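Local coordinates for Tle cognate immunity protein 4 C-terminal domain-containing protein (Pseudomonas aeruginosa PAO1, PDB 4R1D) that probably acts as the cognate immunity protein that binds and restrains the lipase effector Tle4 of the H2 type VI secretion system, protecting the producing bacterium, at residues 168-180 against 256-268. Residues are numbered along the deposited sequence; the frame is centred on the assembly and turned at random.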
loop_
_atom_site.group_PDB
_atom_site.type_symbol
_atom_site.label_atom_id
_atom_site.label_comp_id
_atom_site.label_asym_id
_atom_site.label_seq_id
_atom_site.Cartn_x
_atom_site.Cartn_y
_atom_site.Cartn_z
ATOM N N VAL B 168 -18.230 10.344 -6.619
ATOM C CA VAL B 168 -19.178 11.448 -6.584
ATOM C C VAL B 168 -19.493 11.835 -5.156
ATOM O O VAL B 168 -19.781 10.969 -4.326
ATOM C CB VAL B 168 -20.503 11.037 -7.271
ATOM C CG1 VAL B 168 -21.425 12.240 -7.430
ATOM C CG2 VAL B 168 -20.216 10.418 -8.626
ATOM N N THR B 169 -19.449 13.134 -4.868
ATOM C CA THR B 169 -19.952 13.625 -3.589
ATOM C C THR B 169 -21.120 14.579 -3.785
ATOM O O THR B 169 -21.347 15.098 -4.890
ATOM C CB THR B 169 -18.851 14.281 -2.708
ATOM O OG1 THR B 169 -18.368 15.479 -3.323
ATOM C CG2 THR B 169 -17.677 13.299 -2.496
ATOM N N PHE B 170 -21.866 14.785 -2.704
ATOM C CA PHE B 170 -23.117 15.531 -2.757
ATOM C C PHE B 170 -23.101 16.608 -1.681
ATOM O O PHE B 170 -23.072 16.296 -0.492
ATOM C CB PHE B 170 -24.294 14.581 -2.522
ATOM C CG PHE B 170 -24.253 13.341 -3.380
ATOM C CD1 PHE B 170 -24.913 13.303 -4.598
ATOM C CD2 PHE B 170 -23.558 12.213 -2.966
ATOM C CE1 PHE B 170 -24.872 12.173 -5.396
ATOM C CE2 PHE B 170 -23.518 11.078 -3.758
ATOM C CZ PHE B 170 -24.173 11.054 -4.973
ATOM N N PRO B 171 -23.087 17.884 -2.094
ATOM C CA PRO B 171 -23.044 18.993 -1.130
ATOM C C PRO B 171 -24.043 18.822 0.016
ATOM O O PRO B 171 -23.689 19.055 1.176
ATOM C CB PRO B 171 -23.410 20.206 -1.991
ATOM C CG PRO B 171 -22.838 19.873 -3.330
ATOM C CD PRO B 171 -22.967 18.359 -3.484
ATOM N N GLU B 172 -25.257 18.399 -0.310
ATOM C CA GLU B 172 -26.330 18.237 0.674
ATOM C C GLU B 172 -26.134 17.047 1.615
ATOM O O GLU B 172 -26.803 16.951 2.648
ATOM C CB GLU B 172 -27.683 18.096 -0.034
ATOM C CG GLU B 172 -28.086 19.311 -0.851
ATOM C CD GLU B 172 -29.340 19.069 -1.671
ATOM O OE1 GLU B 172 -29.709 17.889 -1.863
ATOM O OE2 GLU B 172 -29.961 20.058 -2.122
ATOM N N HIS B 173 -25.229 16.139 1.257
ATOM C CA HIS B 173 -25.000 14.942 2.063
ATOM C C HIS B 173 -23.542 14.781 2.465
ATOM O O HIS B 173 -22.836 13.914 1.942
ATOM C CB HIS B 173 -25.480 13.706 1.307
ATOM C CG HIS B 173 -26.901 13.799 0.851
ATOM N ND1 HIS B 173 -27.956 13.919 1.730
ATOM C CD2 HIS B 173 -27.442 13.796 -0.390
ATOM C CE1 HIS B 173 -29.088 13.975 1.049
ATOM N NE2 HIS B 173 -28.803 13.906 -0.238
ATOM N N PRO B 174 -23.085 15.612 3.411
ATOM C CA PRO B 174 -21.699 15.582 3.878
ATOM C C PRO B 174 -21.335 14.203 4.402
ATOM O O PRO B 174 -22.074 13.624 5.191
ATOM C CB PRO B 174 -21.693 16.597 5.029
ATOM C CG PRO B 174 -23.128 16.699 5.456
ATOM C CD PRO B 174 -23.908 16.553 4.188
ATOM N N GLY B 175 -20.198 13.682 3.966
ATOM C CA GLY B 175 -19.764 12.375 4.408
ATOM C C GLY B 175 -20.122 11.258 3.448
ATOM O O GLY B 175 -19.593 10.160 3.566
ATOM N N ALA B 176 -21.018 11.525 2.504
ATOM C CA ALA B 176 -21.406 10.504 1.529
ATOM C C ALA B 176 -20.486 10.483 0.314
ATOM O O ALA B 176 -20.046 11.526 -0.171
ATOM C CB ALA B 176 -22.848 10.705 1.084
ATOM N N ARG B 177 -20.207 9.290 -0.198
ATOM C CA ARG B 177 -19.538 9.181 -1.486
ATOM C C ARG B 177 -20.165 8.054 -2.284
ATOM O O ARG B 177 -20.410 6.969 -1.753
ATOM C CB ARG B 177 -18.029 8.938 -1.319
ATOM C CG ARG B 177 -17.234 9.133 -2.617
ATOM C CD ARG B 177 -15.776 8.630 -2.512
ATOM N NE ARG B 177 -15.075 9.194 -1.356
ATOM C CZ ARG B 177 -14.620 10.440 -1.291
ATOM N NH1 ARG B 177 -14.784 11.257 -2.322
ATOM N NH2 ARG B 177 -14.006 10.868 -0.190
ATOM N N PHE B 178 -20.458 8.331 -3.542
ATOM C CA PHE B 178 -20.936 7.310 -4.465
ATOM C C PHE B 178 -19.821 6.977 -5.439
ATOM O O PHE B 178 -19.090 7.861 -5.868
ATOM C CB PHE B 178 -22.191 7.810 -5.205
ATOM C CG PHE B 178 -22.649 6.900 -6.317
ATOM C CD1 PHE B 178 -23.478 5.821 -6.056
ATOM C CD2 PHE B 178 -22.253 7.127 -7.626
ATOM C CE1 PHE B 178 -23.893 4.969 -7.092
ATOM C CE2 PHE B 178 -22.654 6.289 -8.655
ATOM C CZ PHE B 178 -23.470 5.205 -8.387
ATOM N N GLU B 179 -19.679 5.706 -5.786
ATOM C CA GLU B 179 -18.750 5.330 -6.847
ATOM C C GLU B 179 -19.351 4.339 -7.840
ATOM O O GLU B 179 -20.159 3.479 -7.475
ATOM C CB GLU B 179 -17.417 4.811 -6.299
ATOM C CG GLU B 179 -17.527 3.730 -5.262
ATOM C CD GLU B 179 -16.305 2.811 -5.271
ATOM O OE1 GLU B 179 -15.238 3.192 -4.722
ATOM O OE2 GLU B 179 -16.417 1.712 -5.847
ATOM N N PHE B 180 -18.919 4.473 -9.094
ATOM C CA PHE B 180 -19.434 3.717 -10.233
ATOM C C PHE B 180 -18.222 3.241 -11.029
ATOM O O PHE B 180 -17.386 4.046 -11.432
ATOM C CB PHE B 180 -20.321 4.663 -11.071
ATOM C CG PHE B 180 -20.945 4.035 -12.298
ATOM C CD1 PHE B 180 -21.414 2.735 -12.281
ATOM C CD2 PHE B 180 -21.100 4.780 -13.462
ATOM C CE1 PHE B 180 -22.010 2.179 -13.413
ATOM C CE2 PHE B 180 -21.691 4.232 -14.592
ATOM C CZ PHE B 180 -22.145 2.929 -14.570
ATOM N N ASN B 256 -17.904 -6.345 -15.825
ATOM C CA ASN B 256 -18.209 -6.253 -14.416
ATOM C C ASN B 256 -18.603 -4.800 -14.128
ATOM O O ASN B 256 -17.958 -3.882 -14.627
ATOM C CB ASN B 256 -16.997 -6.646 -13.591
ATOM C CG ASN B 256 -17.225 -6.458 -12.119
ATOM O OD1 ASN B 256 -16.836 -5.436 -11.552
ATOM N ND2 ASN B 256 -17.871 -7.432 -11.483
ATOM N N LEU B 257 -19.677 -4.604 -13.362
ATOM C CA LEU B 257 -20.154 -3.262 -13.041
ATOM C C LEU B 257 -20.406 -3.159 -11.547
ATOM O O LEU B 257 -21.040 -4.018 -10.962
ATOM C CB LEU B 257 -21.461 -2.968 -13.786
ATOM C CG LEU B 257 -21.798 -1.527 -14.174
ATOM C CD1 LEU B 257 -20.864 -1.056 -15.265
ATOM C CD2 LEU B 257 -23.241 -1.434 -14.648
ATOM N N THR B 258 -19.912 -2.098 -10.925
ATOM C CA THR B 258 -20.230 -1.905 -9.524
ATOM C C THR B 258 -20.751 -0.490 -9.292
ATOM O O THR B 258 -20.385 0.452 -10.001
ATOM C CB THR B 258 -19.012 -2.157 -8.583
ATOM O OG1 THR B 258 -17.950 -1.251 -8.911
ATOM C CG2 THR B 258 -18.512 -3.607 -8.702
ATOM N N ALA B 259 -21.627 -0.380 -8.309
ATOM C CA ALA B 259 -22.084 0.902 -7.797
ATOM C C ALA B 259 -22.069 0.783 -6.286
ATOM O O ALA B 259 -22.466 -0.244 -5.726
ATOM C CB ALA B 259 -23.504 1.217 -8.309
ATOM N N GLY B 260 -21.596 1.824 -5.609
ATOM C CA GLY B 260 -21.503 1.773 -4.160
ATOM C C GLY B 260 -21.746 3.141 -3.572
ATOM O O GLY B 260 -21.406 4.147 -4.180
ATOM N N LEU B 261 -22.358 3.169 -2.398
ATOM C CA LEU B 261 -22.554 4.416 -1.680
ATOM C C LEU B 261 -22.156 4.185 -0.241
ATOM O O LEU B 261 -22.668 3.281 0.416
ATOM C CB LEU B 261 -24.016 4.858 -1.767
ATOM C CG LEU B 261 -24.362 6.166 -1.053
ATOM C CD1 LEU B 261 -23.812 7.323 -1.836
ATOM C CD2 LEU B 261 -25.888 6.300 -0.922
ATOM N N ALA B 262 -21.227 4.994 0.251
ATOM C CA ALA B 262 -20.757 4.829 1.620
ATOM C C ALA B 262 -20.848 6.133 2.405
ATOM O O ALA B 262 -20.675 7.223 1.850
ATOM C CB ALA B 262 -19.343 4.350 1.627
ATOM N N VAL B 263 -21.117 5.996 3.697
ATOM C CA VAL B 263 -20.841 7.051 4.671
ATOM C C VAL B 263 -19.966 6.451 5.754
ATOM O O VAL B 263 -20.442 5.682 6.585
ATOM C CB VAL B 263 -22.121 7.624 5.313
ATOM C CG1 VAL B 263 -21.752 8.695 6.351
ATOM C CG2 VAL B 263 -23.017 8.228 4.258
ATOM N N LEU B 264 -18.677 6.783 5.714
ATOM C CA LEU B 264 -17.716 6.303 6.698
ATOM C C LEU B 264 -17.714 7.218 7.919
ATOM O O LEU B 264 -18.359 8.266 7.927
ATOM C CB LEU B 264 -16.312 6.244 6.087
ATOM C CG LEU B 264 -16.241 5.474 4.767
ATOM C CD1 LEU B 264 -14.836 5.545 4.161
ATOM C CD2 LEU B 264 -16.694 4.036 4.960
ATOM N N GLU B 265 -17.007 6.800 8.956
ATOM C CA GLU B 265 -16.920 7.597 10.172
ATOM C C GLU B 265 -16.376 8.989 9.872
ATOM O O GLU B 265 -15.401 9.137 9.145
ATOM C CB GLU B 265 -16.032 6.891 11.198
ATOM C CG GLU B 265 -15.924 7.622 12.527
ATOM C CD GLU B 265 -15.266 6.788 13.618
ATOM O OE1 GLU B 265 -14.765 5.681 13.329
ATOM O OE2 GLU B 265 -15.247 7.248 14.778
ATOM N N ARG B 266 -17.033 10.006 10.418
ATOM C CA ARG B 266 -16.538 11.377 10.359
ATOM C C ARG B 266 -16.485 11.919 11.772
ATOM O O ARG B 266 -16.949 11.276 12.713
ATOM C CB ARG B 266 -17.450 12.257 9.522
ATOM C CG ARG B 266 -17.143 12.224 8.052
ATOM C CD ARG B 266 -18.302 12.788 7.287
ATOM N NE ARG B 266 -19.558 12.268 7.812
ATOM C CZ ARG B 266 -20.571 13.031 8.198
ATOM N NH1 ARG B 266 -20.479 14.350 8.108
ATOM N NH2 ARG B 266 -21.678 12.472 8.670
ATOM N N SER B 267 -15.922 13.104 11.944
ATOM C CA SER B 267 -15.727 13.553 13.305
ATOM C C SER B 267 -16.692 14.613 13.780
ATOM O O SER B 267 -17.322 15.327 12.997
ATOM C CB SER B 267 -14.302 14.015 13.543
ATOM O OG SER B 267 -14.114 14.309 14.920
ATOM N N ASN B 268 -16.795 14.683 15.098
ATOM C CA ASN B 268 -17.501 15.747 15.757
ATOM C C ASN B 268 -16.810 17.049 15.405
ATOM O O ASN B 268 -15.584 17.102 15.285
ATOM C CB ASN B 268 -17.472 15.512 17.263
ATOM C CG ASN B 268 -17.814 14.078 17.628
ATOM O OD1 ASN B 268 -18.686 13.462 17.013
ATOM N ND2 ASN B 268 -17.117 13.534 18.619
HETATM O O HOH W 1 -17.967 9.900 5.856
HETATM O O HOH W 2 -17.681 7.844 2.878
HETATM O O HOH W 3 -18.437 0.999 -7.502
#
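Arg177 and Ala262 form one hydrogen-bonded antiparallel pair and Glu179 and Gly260 the next, joining strands 176-180 and 256-263, whose N-to-C directions differ by 172°. Arg177 N to Ala262 O and Ala262 N to Arg177 O are both 2.9 Å long, and Glu179 N reaches Gly260 O at 2.8 Å. Beyond Arg177 and Ala262 water carries the polar link: one molecule donates to both Gly175 O and Leu264 O, and a second donates to Gly175 O while accepting from Leu264 N. A third water donates to Glu179 OE2 at 2.7 Å and also hydrogen-bonds Thr258 OG1.

The apolar contacts gather on the face of Phe178, Phe180, Ala259 and Leu261. Phe178 swings CG away from its own N (chi1 172°), which brings the ring edge to Leu261 CB and CE1 to Ala259 CB, 4.0 Å; Leu261 CD1 comes within 3.8 Å of Phe178 CB. At the edge of the Phe180 ring, CD1 lies 3.4 Å from Thr258 O.

At the turn end, Arg266 bends at chi3 (-44°) and folds over Gly175, CD to CA 3.3 Å. Pro174 O sits 3.3 Å above the plane of the Arg266 guanidinium, over its centre, a facial contact and not a hydrogen bond; NH1 makes its hydrogen bond to Pro275 O.

Helix 281-292 packs on the phenylalanine face through Ile291 and Trp288, and strand 14-18 adds Ile16. The face of Arg177, Glu179 and Ala262 meets the partner protein chain, probably Tle4: its Glu70 forms a salt bridge with Arg177, its Arg97 a salt bridge and its Ser69 a hydrogen bond with Glu179, and its Trp92 packs on Ala262. Strands 162-169 and 236-245 flank the pair within the antiparallel arrangement.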